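Local coordinates for protein malate dehydrogenase (Picrophilus torridus, PDB 4BGV) that probably catalyses the reversible, NAD-dependent oxidation of (S)-malate to oxaloacetate in the tricarboxylic acid cycle, at residues A[75-80]-A[243-248]; A[267-272]-A[303-308]; A[172-177]-A[189-194]. All blocks are in the same frame, centred on the assembly; numbering follows the deposited sequence.

Contact 1: A[75-80]-A[243-248]; sequences GSDVIV and ESIVND
V78 and D77 meet I245 and V246 where the Rossmann-type NAD-binding domain touches the end of helix 232-246 from the C-terminal domain. V78 lies on strand 78-81 of the parallel sheet, between strands 4-8 and 119-122. It buries more surface here than any other residue of the two segments, and one methyl does the touching. With CG1 anti to the backbone N (chi1 173°), CG2 is the branch presented to the helix. V78 CG2 lies 3.7 Å from I245 CG2. The same V78 CG2 is 3.8 Å from V246 CG2. It therefore rests against two successive residues of the last helical turn. V121 and V242 also pack on V78, so this methyl contact is part of a larger apolar layer between sheet and helix.

D77 approaches V246 obliquely through its carboxylate. In one of two conformers of D77, which makes these contacts less certain, OD2 is 3.5 Å from V246 CA and 3.6 Å from V246 CG2. D77 OD1 forms a salt bridge with K119 on the adjoining strand. This probably offsets the cost of placing a carboxylate near a helix C-terminus.

The helix ends in a Schellman motif with D248 as the C-prime residue. I245 O accepts a weak bond from D248 N within it. The same oxygen also serves the domain contact. In that same conformer of D77, one water donates to D77 OD2 at 2.6 Å and to I245 O at 2.9 Å, linking the carboxylate to the helix end.

Contact 2: A[267-272]-A[303-308]; sequences YLVNNL and KSVESV
The first torsions of V305 and V269 decide which methyls meet. V305 has CG1 anti to the backbone N (chi1 158°). V269 has CG1 anti to its carbonyl carbon (chi1 -74°), and this branch makes the contact. The setting is the alpha/beta C-terminal domain of the LDH/MDH superfamily. The long helix 295-321 runs past the loop that joins helix 262-267 to strand 272-281. V305 buries the most surface of the residues in the contact, and both its methyls are used. V305 CG1 lies 3.5 Å from V269 CG1, a snug methyl contact. V305 CG2 is 3.9 Å from the same V269 CG1. The two side chains pass alongside each other, running in opposite senses.

The loop backbone also borders V305. L268, with positive phi, is the first residue to leave helix 262-267. Its carbonyl O is 3.9 Å from V305 CG1. The carbonyl before it comes nearer, with Y267 O 3.6 Å from V305 CG2. Y267 O also accepts a hydrogen bond from W301 NE1, one turn earlier on the long helix. This polar tie sits beside the apolar valine pair.

I274 of strand 272-281 packs on both V269 and V308, extending the apolar layer into the antiparallel sheet. V308 is about 8 Å, side chain to side chain, from R93, a probable substrate-binding residue. Further along the chain the fit is looser. L272 meets V308 through single methyl groups, L272 CD1 lying 4.4 Å from V308 CG1.

Contact 3: A[172-177]-A[189-194]; sequences VNAFVI and RYSNVS
N173 and N192 form the hydrogen-bonded pair of an antiparallel beta hairpin, strands 172-178 and 184-193. Two backbone bonds join them. N173 N donates to N192 O at 2.9 Å, and N192 N donates to N173 O, also at 2.9 Å.

Side chains add two more hydrogen bonds. S191 OG accepts from F175 N at 3.0 Å, and this bond is almost straight (175°). OG is anti to the carbonyl carbon of S191 (chi1 -59°), which places it beside the other strand. S191 OG also bonds to F187 O, so the hydroxyl links three points of the hairpin. On the face carrying both asparagines, N173 ND2 donates to N192 OD1 at 2.9 Å. The donor lies tilted from the plane of the N192 amide. N192 OD1 receives a second bond, from G195 N.

Aromatic contact follows where the chain turns a corner at R189 and Y190. Y190 meets F175 in a T-shaped stack, with ring centroids 5.1 Å apart and planes at 86°. The Y190 edge points at the F175 face. Y190 CD2 stands 3.7 Å above that ring, over its centre.

Apolar contact is closest at F175 CB and Y190 CB, 3.6 Å apart. On the face away from the asparagines it is lighter, V172 CG2 lying 4.3 Å from V193 CG2.

S194, G195 and N192 of the third subunit pack on F175, Y190 and N192 respectively.

The hairpin is thus held by more than its backbone ladder. Two bonds to N192 OD1 would hold that buried amide in one orientation, while S191 OG anchors the strand beside the F175-Y190 pair at the subunit interface.

In the fold
Contact 1 joins the NAD-binding and C-terminal domains, whereas contacts 2 and 3 both belong to the C-terminal domain. Along the chain, contact 3 forms entirely between the two segments of contact 1. Contact 2 comes after both. The centre of contact 1 is about 27 Å from each of the other two centres. Contacts 2 and 3 are about 23 Å apart between centres, but their nearest atoms are only about 5 Å apart. P277 of strand 272-281 touches both Y267 and F175. The probable proton acceptor H180 lies in the turn between the hairpin strands of contact 3. Contact 1 thus ties the two domains together, while contacts 2 and 3 lie in the domain that carries this residue.

Contact 1: A[75-80]-A[243-248]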
loop_
_atom_site.group_PDB
_atom_site.type_symbol
_atom_site.label_atom_id
_atom_site.label_comp_id
_atom_site.label_asym_id
_atom_site.label_seq_id
_atom_site.Cartn_x
_atom_site.Cartn_y
_atom_site.Cartn_z
ATOM N N GLY A 75 21.419 -11.812 -14.917
ATOM C CA GLY A 75 21.353 -11.134 -13.637
ATOM C C GLY A 75 19.984 -11.140 -12.976
ATOM O O GLY A 75 19.762 -10.406 -12.017
ATOM N N SER A 76 19.063 -11.960 -13.479
ATOM C CA SER A 76 17.747 -12.068 -12.861
ATOM C C SER A 76 17.864 -12.786 -11.520
ATOM O O SER A 76 18.495 -13.835 -11.428
ATOM C CB SER A 76 16.781 -12.853 -13.767
ATOM O OG SER A 76 16.466 -12.131 -14.959
ATOM N N ASP A 77 17.269 -12.227 -10.475
ATOM C CA ASP A 77 17.254 -12.911 -9.190
ATOM C C ASP A 77 16.268 -14.073 -9.246
ATOM O O ASP A 77 16.529 -15.141 -8.693
ATOM C CB ASP A 77 16.873 -11.949 -8.067
ATOM C CG ASP A 77 17.043 -12.568 -6.692
ATOM O OD1 ASP A 77 18.088 -13.211 -6.448
ATOM O OD2 ASP A 77 16.132 -12.410 -5.854
ATOM N N VAL A 78 15.135 -13.848 -9.916
ATOM C CA VAL A 78 14.095 -14.854 -10.080
ATOM C C VAL A 78 13.636 -14.873 -11.526
ATOM O O VAL A 78 13.517 -13.825 -12.158
ATOM C CB VAL A 78 12.880 -14.581 -9.157
ATOM C CG1 VAL A 78 11.729 -15.550 -9.454
ATOM C CG2 VAL A 78 13.313 -14.677 -7.692
ATOM N N ILE A 79 13.426 -16.076 -12.053
ATOM C CA ILE A 79 12.773 -16.258 -13.343
ATOM C C ILE A 79 11.468 -17.020 -13.118
ATOM O O ILE A 79 11.457 -18.069 -12.472
ATOM C CB ILE A 79 13.661 -17.076 -14.292
ATOM C CG1 ILE A 79 14.982 -16.337 -14.517
ATOM C CG2 ILE A 79 12.942 -17.360 -15.632
ATOM C CD1 ILE A 79 15.998 -17.129 -15.340
ATOM N N VAL A 80 10.376 -16.481 -13.643
ATOM C CA VAL A 80 9.065 -17.095 -13.517
ATOM C C VAL A 80 8.728 -17.750 -14.855
ATOM O O VAL A 80 8.671 -17.073 -15.888
ATOM C CB VAL A 80 7.991 -16.022 -13.200
ATOM C CG1 VAL A 80 6.633 -16.679 -13.004
ATOM C CG2 VAL A 80 8.385 -15.219 -11.962
ATOM N N GLU A 243 8.148 -12.632 -4.421
ATOM C CA GLU A 243 8.614 -11.566 -3.530
ATOM C C GLU A 243 9.245 -12.150 -2.255
ATOM O O GLU A 243 10.121 -11.523 -1.645
ATOM C CB GLU A 243 7.476 -10.578 -3.203
ATOM C CG GLU A 243 6.479 -11.114 -2.205
ATOM C CD GLU A 243 5.290 -10.190 -1.996
ATOM O OE1 GLU A 243 5.147 -9.198 -2.746
ATOM O OE2 GLU A 243 4.503 -10.464 -1.074
ATOM N N SER A 244 8.826 -13.348 -1.847
ATOM C CA SER A 244 9.447 -13.964 -0.674
ATOM C C SER A 244 10.909 -14.303 -0.964
ATOM O O SER A 244 11.760 -14.246 -0.072
ATOM C CB SER A 244 8.694 -15.223 -0.204
ATOM O OG SER A 244 9.151 -15.638 1.087
ATOM N N ILE A 245 11.206 -14.677 -2.202
ATOM C CA ILE A 245 12.613 -14.894 -2.586
ATOM C C ILE A 245 13.380 -13.572 -2.678
ATOM O O ILE A 245 14.421 -13.378 -2.015
ATOM C CB ILE A 245 12.730 -15.614 -3.949
ATOM C CG1 ILE A 245 12.017 -16.962 -3.895
ATOM C CG2 ILE A 245 14.213 -15.824 -4.326
ATOM C CD1 ILE A 245 11.982 -17.693 -5.224
ATOM N N VAL A 246 12.865 -12.666 -3.506
ATOM C CA VAL A 246 13.525 -11.385 -3.771
ATOM C C VAL A 246 13.771 -10.593 -2.495
ATOM O O VAL A 246 14.860 -10.038 -2.278
ATOM C CB VAL A 246 12.706 -10.538 -4.778
ATOM C CG1 VAL A 246 13.248 -9.122 -4.887
ATOM C CG2 VAL A 246 12.705 -11.224 -6.146
ATOM N N ASN A 247 12.765 -10.550 -1.640
ATOM C CA ASN A 247 12.867 -9.765 -0.422
ATOM C C ASN A 247 13.116 -10.625 0.814
ATOM O O ASN A 247 12.986 -10.141 1.944
ATOM C CB ASN A 247 11.614 -8.903 -0.273
ATOM C CG ASN A 247 11.540 -7.835 -1.340
ATOM O OD1 ASN A 247 12.577 -7.307 -1.750
ATOM N ND2 ASN A 247 10.335 -7.510 -1.799
ATOM N N ASP A 248 13.443 -11.901 0.585
ATOM C CA ASP A 248 13.864 -12.822 1.654
ATOM C C ASP A 248 12.867 -12.826 2.836
ATOM O O ASP A 248 13.258 -12.720 4.002
ATOM C CB ASP A 248 15.270 -12.431 2.108
ATOM C CG ASP A 248 15.940 -13.493 2.959
ATOM O OD1 ASP A 248 15.692 -14.700 2.745
ATOM O OD2 ASP A 248 16.743 -13.107 3.836
HETATM O O HOH W 1 16.881 -13.181 -3.455
#

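Contact 2: A[267-272]-A[303-308]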
loop_
_atom_site.group_PDB
_atom_site.type_symbol
_atom_site.label_atom_id
_atom_site.label_comp_id
_atom_site.label_asym_id
_atom_site.label_seq_id
_atom_site.Cartn_x
_atom_site.Cartn_y
_atom_site.Cartn_z
ATOM N N TYR A 267 7.887 -37.956 3.249
ATOM C CA TYR A 267 7.009 -37.755 2.096
ATOM C C TYR A 267 6.993 -38.901 1.086
ATOM O O TYR A 267 6.283 -38.834 0.090
ATOM C CB TYR A 267 7.294 -36.406 1.429
ATOM C CG TYR A 267 6.924 -35.258 2.336
ATOM C CD1 TYR A 267 5.594 -34.993 2.618
ATOM C CD2 TYR A 267 7.904 -34.466 2.944
ATOM C CE1 TYR A 267 5.233 -33.956 3.471
ATOM C CE2 TYR A 267 7.555 -33.412 3.799
ATOM C CZ TYR A 267 6.219 -33.166 4.058
ATOM O OH TYR A 267 5.847 -32.142 4.912
ATOM N N LEU A 268 7.778 -39.942 1.352
ATOM C CA LEU A 268 7.686 -41.209 0.611
ATOM C C LEU A 268 7.981 -41.071 -0.877
ATOM O O LEU A 268 7.535 -41.886 -1.687
ATOM C CB LEU A 268 6.308 -41.848 0.811
ATOM C CG LEU A 268 5.781 -41.827 2.250
ATOM C CD1 LEU A 268 4.435 -42.524 2.328
ATOM C CD2 LEU A 268 6.770 -42.470 3.195
ATOM N N VAL A 269 8.717 -40.025 -1.229
ATOM C CA VAL A 269 9.249 -39.876 -2.576
ATOM C C VAL A 269 10.701 -39.502 -2.451
ATOM O O VAL A 269 11.112 -38.900 -1.447
ATOM C CB VAL A 269 8.556 -38.756 -3.385
ATOM C CG1 VAL A 269 7.179 -39.179 -3.812
ATOM C CG2 VAL A 269 8.499 -37.450 -2.577
ATOM N N ASN A 270 11.483 -39.841 -3.466
ATOM C CA ASN A 270 12.877 -39.430 -3.460
ATOM C C ASN A 270 13.316 -38.871 -4.806
ATOM O O ASN A 270 13.045 -39.459 -5.859
ATOM C CB ASN A 270 13.777 -40.588 -3.030
ATOM C CG ASN A 270 15.213 -40.159 -2.824
ATOM O OD1 ASN A 270 15.511 -39.322 -1.964
ATOM N ND2 ASN A 270 16.121 -40.736 -3.611
ATOM N N ASN A 271 14.005 -37.739 -4.746
ATOM C CA ASN A 271 14.531 -37.059 -5.923
ATOM C C ASN A 271 13.461 -36.676 -6.935
ATOM O O ASN A 271 13.677 -36.798 -8.138
ATOM C CB ASN A 271 15.604 -37.898 -6.597
ATOM C CG ASN A 271 16.647 -38.365 -5.628
ATOM O OD1 ASN A 271 17.002 -39.547 -5.600
ATOM N ND2 ASN A 271 17.127 -37.451 -4.800
ATOM N N LEU A 272 12.313 -36.242 -6.425
ATOM C CA LEU A 272 11.204 -35.730 -7.233
ATOM C C LEU A 272 10.707 -34.440 -6.595
ATOM O O LEU A 272 11.011 -34.169 -5.429
ATOM C CB LEU A 272 10.051 -36.737 -7.260
ATOM C CG LEU A 272 10.330 -38.077 -7.931
ATOM C CD1 LEU A 272 9.063 -38.887 -8.032
ATOM C CD2 LEU A 272 10.931 -37.825 -9.300
ATOM N N LYS A 303 -1.780 -41.551 -2.806
ATOM C CA LYS A 303 -2.358 -41.459 -4.140
ATOM C C LYS A 303 -1.708 -40.335 -4.942
ATOM O O LYS A 303 -1.415 -40.495 -6.126
ATOM C CB LYS A 303 -3.876 -41.265 -4.052
ATOM C CG LYS A 303 -4.634 -42.556 -3.752
ATOM C CD LYS A 303 -6.075 -42.314 -3.296
ATOM C CE LYS A 303 -6.758 -41.205 -4.083
ATOM N NZ LYS A 303 -6.707 -39.901 -3.354
ATOM N N SER A 304 -1.484 -39.201 -4.287
ATOM C CA SER A 304 -0.823 -38.069 -4.928
ATOM C C SER A 304 0.602 -38.449 -5.308
ATOM O O SER A 304 1.076 -38.122 -6.405
ATOM C CB SER A 304 -0.810 -36.844 -4.011
ATOM O OG SER A 304 -2.123 -36.447 -3.653
ATOM N N VAL A 305 1.277 -39.151 -4.403
ATOM C CA VAL A 305 2.640 -39.620 -4.619
ATOM C C VAL A 305 2.745 -40.495 -5.866
ATOM O O VAL A 305 3.634 -40.286 -6.698
ATOM C CB VAL A 305 3.188 -40.356 -3.370
ATOM C CG1 VAL A 305 4.331 -41.288 -3.743
ATOM C CG2 VAL A 305 3.632 -39.331 -2.309
ATOM N N GLU A 306 1.822 -41.443 -6.014
ATOM C CA GLU A 306 1.817 -42.333 -7.177
ATOM C C GLU A 306 1.657 -41.550 -8.487
ATOM O O GLU A 306 2.322 -41.842 -9.481
ATOM C CB GLU A 306 0.736 -43.409 -7.023
ATOM C CG GLU A 306 -0.145 -43.628 -8.247
ATOM C CD GLU A 306 -1.633 -43.510 -7.921
ATOM O OE1 GLU A 306 -2.228 -44.531 -7.510
ATOM O OE2 GLU A 306 -2.200 -42.397 -8.065
ATOM N N SER A 307 0.799 -40.537 -8.467
ATOM C CA SER A 307 0.571 -39.696 -9.636
ATOM C C SER A 307 1.848 -38.957 -10.045
ATOM O O SER A 307 2.215 -38.926 -11.223
ATOM C CB SER A 307 -0.553 -38.698 -9.340
ATOM O OG SER A 307 -0.608 -37.695 -10.330
ATOM N N VAL A 308 2.520 -38.360 -9.064
ATOM C CA VAL A 308 3.782 -37.661 -9.308
ATOM C C VAL A 308 4.880 -38.615 -9.784
ATOM O O VAL A 308 5.610 -38.306 -10.728
ATOM C CB VAL A 308 4.232 -36.875 -8.061
ATOM C CG1 VAL A 308 5.602 -36.241 -8.280
ATOM C CG2 VAL A 308 3.200 -35.805 -7.742
#

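Contact 3: A[172-177]-A[189-194]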
loop_
_atom_site.group_PDB
_atom_site.type_symbol
_atom_site.label_atom_id
_atom_site.label_comp_id
_atom_site.label_asym_id
_atom_site.label_seq_id
_atom_site.Cartn_x
_atom_site.Cartn_y
_atom_site.Cartn_z
ATOM N N VAL A 172 -8.740 -16.290 7.672
ATOM C CA VAL A 172 -8.949 -17.690 7.325
ATOM C C VAL A 172 -7.611 -18.321 6.918
ATOM O O VAL A 172 -6.816 -17.719 6.191
ATOM C CB VAL A 172 -9.981 -17.874 6.193
ATOM C CG1 VAL A 172 -10.148 -19.350 5.877
ATOM C CG2 VAL A 172 -11.336 -17.302 6.591
ATOM N N ASN A 173 -7.353 -19.522 7.421
ATOM C CA ASN A 173 -6.166 -20.277 7.063
ATOM C C ASN A 173 -6.579 -21.635 6.556
ATOM O O ASN A 173 -7.302 -22.346 7.233
ATOM C CB ASN A 173 -5.268 -20.432 8.275
ATOM C CG ASN A 173 -4.869 -19.091 8.857
ATOM O OD1 ASN A 173 -4.009 -18.413 8.308
ATOM N ND2 ASN A 173 -5.523 -18.684 9.951
ATOM N N ALA A 174 -6.131 -21.994 5.360
ATOM C CA ALA A 174 -6.538 -23.253 4.747
ATOM C C ALA A 174 -5.299 -24.053 4.358
ATOM O O ALA A 174 -4.479 -23.586 3.570
ATOM C CB ALA A 174 -7.402 -22.978 3.522
ATOM N N PHE A 175 -5.176 -25.252 4.915
ATOM C CA PHE A 175 -3.955 -26.040 4.790
ATOM C C PHE A 175 -4.091 -27.085 3.689
ATOM O O PHE A 175 -4.881 -28.021 3.810
ATOM C CB PHE A 175 -3.652 -26.725 6.131
ATOM C CG PHE A 175 -2.258 -27.266 6.230
ATOM C CD1 PHE A 175 -1.958 -28.517 5.743
ATOM C CD2 PHE A 175 -1.251 -26.508 6.784
ATOM C CE1 PHE A 175 -0.688 -29.025 5.824
ATOM C CE2 PHE A 175 0.034 -27.009 6.868
ATOM C CZ PHE A 175 0.313 -28.268 6.384
ATOM N N VAL A 176 -3.323 -26.919 2.616
ATOM C CA VAL A 176 -3.298 -27.916 1.551
ATOM C C VAL A 176 -1.880 -28.237 1.101
ATOM O O VAL A 176 -1.027 -27.352 0.998
ATOM C CB VAL A 176 -4.100 -27.453 0.326
ATOM C CG1 VAL A 176 -5.604 -27.528 0.618
ATOM C CG2 VAL A 176 -3.693 -26.050 -0.077
ATOM N N ILE A 177 -1.626 -29.509 0.830
ATOM C CA ILE A 177 -0.358 -29.905 0.231
ATOM C C ILE A 177 -0.630 -30.774 -1.003
ATOM O O ILE A 177 -1.785 -31.017 -1.364
ATOM C CB ILE A 177 0.564 -30.653 1.247
ATOM C CG1 ILE A 177 -0.090 -31.942 1.757
ATOM C CG2 ILE A 177 0.928 -29.742 2.428
ATOM C CD1 ILE A 177 0.836 -32.760 2.694
ATOM N N ARG A 189 -7.844 -30.357 9.780
ATOM C CA ARG A 189 -7.502 -30.040 11.168
ATOM C C ARG A 189 -6.556 -28.848 11.307
ATOM O O ARG A 189 -6.525 -28.208 12.359
ATOM C CB ARG A 189 -6.935 -31.267 11.890
ATOM C CG ARG A 189 -5.650 -31.790 11.287
ATOM C CD ARG A 189 -5.356 -33.216 11.735
ATOM N NE ARG A 189 -4.166 -33.713 11.061
ATOM C CZ ARG A 189 -2.966 -33.773 11.623
ATOM N NH1 ARG A 189 -2.803 -33.396 12.888
ATOM N NH2 ARG A 189 -1.942 -34.247 10.933
ATOM N N TYR A 190 -5.789 -28.544 10.257
ATOM C CA TYR A 190 -4.891 -27.392 10.303
ATOM C C TYR A 190 -5.513 -26.153 9.670
ATOM O O TYR A 190 -4.826 -25.162 9.416
ATOM C CB TYR A 190 -3.574 -27.698 9.601
ATOM C CG TYR A 190 -2.656 -28.667 10.323
ATOM C CD1 TYR A 190 -2.928 -29.112 11.617
ATOM C CD2 TYR A 190 -1.485 -29.091 9.721
ATOM C CE1 TYR A 190 -2.056 -29.995 12.269
ATOM C CE2 TYR A 190 -0.612 -29.966 10.360
ATOM C CZ TYR A 190 -0.898 -30.406 11.624
ATOM O OH TYR A 190 -0.009 -31.266 12.230
ATOM N N SER A 191 -6.802 -26.227 9.370
ATOM C CA SER A 191 -7.495 -25.112 8.732
ATOM C C SER A 191 -8.377 -24.499 9.790
ATOM O O SER A 191 -9.027 -25.216 10.560
ATOM C CB SER A 191 -8.335 -25.598 7.538
ATOM O OG SER A 191 -7.507 -26.245 6.578
ATOM N N ASN A 192 -8.400 -23.175 9.841
ATOM C CA ASN A 192 -9.014 -22.494 10.971
ATOM C C ASN A 192 -9.376 -21.051 10.645
ATOM O O ASN A 192 -8.952 -20.506 9.612
ATOM C CB ASN A 192 -8.039 -22.500 12.161
ATOM C CG ASN A 192 -6.735 -21.773 11.850
ATOM O OD1 ASN A 192 -6.687 -20.546 11.826
ATOM N ND2 ASN A 192 -5.673 -22.535 11.616
ATOM N N VAL A 193 -10.165 -20.435 11.528
ATOM C CA VAL A 193 -10.352 -18.990 11.477
ATOM C C VAL A 193 -9.719 -18.397 12.742
ATOM O O VAL A 193 -10.194 -18.645 13.863
ATOM C CB VAL A 193 -11.838 -18.578 11.433
ATOM C CG1 VAL A 193 -11.945 -17.061 11.341
ATOM C CG2 VAL A 193 -12.536 -19.221 10.236
ATOM N N SER A 194 -8.643 -17.638 12.558
ATOM C CA SER A 194 -7.882 -17.074 13.678
ATOM C C SER A 194 -7.562 -18.128 14.746
ATOM O O SER A 194 -7.600 -17.832 15.944
ATOM C CB SER A 194 -8.640 -15.897 14.313
ATOM O OG SER A 194 -8.834 -14.857 13.371
#